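PDB 6W6M: type IV pilus secretin PilQ family protein from Vibrio cholerae, which forms a fourteen-subunit secretin channel in the outer membrane, required for natural competence and probably the passage for the type IVa competence pilus. Local coordinates for the interface of chains A and B. Coordinates in Å, arbitrary orientation; residue numbers count along the deposited sequence, not the author numbering. Chains: chain A/B, Type IV pilus secretin PilQ family protein.

The interface of chains A and B. Residues chain A 256, 289, 291-292; chain B 261-262, 314-318.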
# COMPACT_ATOMS: atom_id res chain seq x y z
N ILE A 256 10.85 -39.05 39.64
CA ILE A 256 11.68 -37.86 39.48
C ILE A 256 13.16 -38.24 39.58
O ILE A 256 13.55 -39.06 40.42
CB ILE A 256 11.32 -36.77 40.51
CG1 ILE A 256 11.41 -37.31 41.93
CG2 ILE A 256 9.92 -36.23 40.25
CD1 ILE A 256 10.58 -36.53 42.92
N ASP A 289 11.48 -29.45 36.27
CA ASP A 289 11.18 -28.67 37.47
C ASP A 289 12.42 -27.82 37.74
O ASP A 289 13.44 -28.33 38.22
CB ASP A 289 10.86 -29.58 38.65
CG ASP A 289 10.53 -28.81 39.89
OD1 ASP A 289 9.51 -28.09 39.91
OD2 ASP A 289 11.30 -28.93 40.86
N ARG A 291 12.84 -25.13 39.76
CA ARG A 291 13.10 -24.65 41.11
C ARG A 291 14.16 -25.49 41.80
O ARG A 291 15.04 -24.97 42.50
CB ARG A 291 11.80 -24.65 41.91
CG ARG A 291 11.73 -23.63 43.00
CD ARG A 291 10.42 -23.75 43.73
NE ARG A 291 10.44 -24.86 44.67
CZ ARG A 291 10.63 -24.73 45.97
NH1 ARG A 291 10.81 -23.53 46.51
NH2 ARG A 291 10.63 -25.79 46.75
N THR A 292 14.10 -26.81 41.62
CA THR A 292 14.99 -27.74 42.30
C THR A 292 15.90 -28.50 41.35
O THR A 292 16.57 -29.44 41.79
CB THR A 292 14.18 -28.73 43.14
OG1 THR A 292 13.28 -29.46 42.30
CG2 THR A 292 13.37 -28.02 44.21
N PHE B 261 5.50 -23.54 50.00
CA PHE B 261 6.88 -23.31 49.61
C PHE B 261 7.07 -23.20 48.10
O PHE B 261 8.16 -22.87 47.66
CB PHE B 261 7.86 -24.37 50.13
CG PHE B 261 8.04 -24.35 51.61
CD1 PHE B 261 8.55 -23.23 52.24
CD2 PHE B 261 7.71 -25.44 52.37
CE1 PHE B 261 8.72 -23.21 53.59
CE2 PHE B 261 7.88 -25.42 53.73
CZ PHE B 261 8.38 -24.31 54.34
N ALA B 262 6.05 -23.44 47.29
CA ALA B 262 6.19 -23.32 45.85
C ALA B 262 4.92 -22.71 45.29
O ALA B 262 3.87 -22.75 45.93
CB ALA B 262 6.47 -24.68 45.20
N LEU B 314 8.25 -32.61 45.99
CA LEU B 314 8.87 -31.49 45.29
C LEU B 314 8.96 -30.23 46.14
O LEU B 314 10.04 -29.66 46.31
CB LEU B 314 8.13 -31.20 43.98
CG LEU B 314 8.19 -32.31 42.94
CD1 LEU B 314 7.31 -31.98 41.77
CD2 LEU B 314 9.61 -32.54 42.50
N ASP B 315 7.83 -29.76 46.68
CA ASP B 315 7.82 -28.44 47.31
C ASP B 315 8.57 -28.46 48.63
O ASP B 315 8.06 -28.93 49.65
CB ASP B 315 6.39 -27.94 47.48
CG ASP B 315 5.55 -28.86 48.32
OD1 ASP B 315 5.90 -30.04 48.43
OD2 ASP B 315 4.54 -28.38 48.89
N ILE B 316 9.79 -27.93 48.61
CA ILE B 316 10.66 -27.83 49.78
C ILE B 316 11.33 -26.47 49.78
O ILE B 316 11.45 -25.83 48.73
CB ILE B 316 11.73 -28.94 49.80
CG1 ILE B 316 12.62 -28.82 48.57
CG2 ILE B 316 11.09 -30.31 49.86
CD1 ILE B 316 13.82 -29.72 48.60
N PRO B 317 11.77 -25.99 50.94
CA PRO B 317 12.52 -24.74 50.98
C PRO B 317 13.88 -24.88 50.31
O PRO B 317 14.53 -25.92 50.39
CB PRO B 317 12.67 -24.46 52.47
CG PRO B 317 12.50 -25.77 53.12
CD PRO B 317 11.52 -26.52 52.29
N VAL B 318 14.30 -23.80 49.64
CA VAL B 318 15.55 -23.79 48.89
C VAL B 318 16.57 -22.92 49.61
O VAL B 318 16.27 -22.26 50.60
CB VAL B 318 15.35 -23.32 47.44
CG1 VAL B 318 14.47 -24.27 46.69
CG2 VAL B 318 14.77 -21.94 47.41
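Neighbouring subunits of the secretin ring meet in this patch chiefly through A:Arg291, which buries 114 Å² against chain B. It lies in the turn between strands 285-289 and 294-299. CG stands anti to the backbone N (chi1 -152°), the chain runs on extended and then bends at chi3 (79°), which places the guanidinium between B:Ala262 and B:Val318, facing the backbone after helix 303-314. Two small aliphatic groups hold the flat group from opposite faces, both displaced toward its rim: the CG1 methyl of B:Val318 lies 3.7 Å from A:Arg291 NH1, and the CB methyl of B:Ala262 lies 4.0 Å from A:Arg291 NE. The carbonyl O of B:Leu314 is level with the guanidinium, off its rim, 3.9 Å from A:Arg291 NH2, too far to count as a bond. NH2 faces the backbone carbonyl of B:Ile316, a likely polar partner, but the modelled spacing is too short to be real. A:Arg291 NH1 comes within 3.0 Å of the carbonyl O of B:Phe261, yet its hydrogens are aimed away from that oxygen, so the approach is not a hydrogen bond. The carboxylate of B:Asp315 makes no salt bridge, its OD1 being 6.6 Å from A:Arg291 NH2, though its charge may still favour the cation weakly. Beside the arginine, the A:Thr292 hydroxyl OG1 donates to A:Asp289 OD2 (2.5 Å), nearly along the C-O axis, a bond within chain A that probably steadies the turn. Farther along, A:Ile256 and B:Leu314 run alongside one another with opposite headings, A:Ile256 CD1 lying 4.1 Å from B:Leu314 CD2. The patch thus docks a turn of one subunit against the helix end and following segment of the next, helping to join the periplasmic domains into the ring.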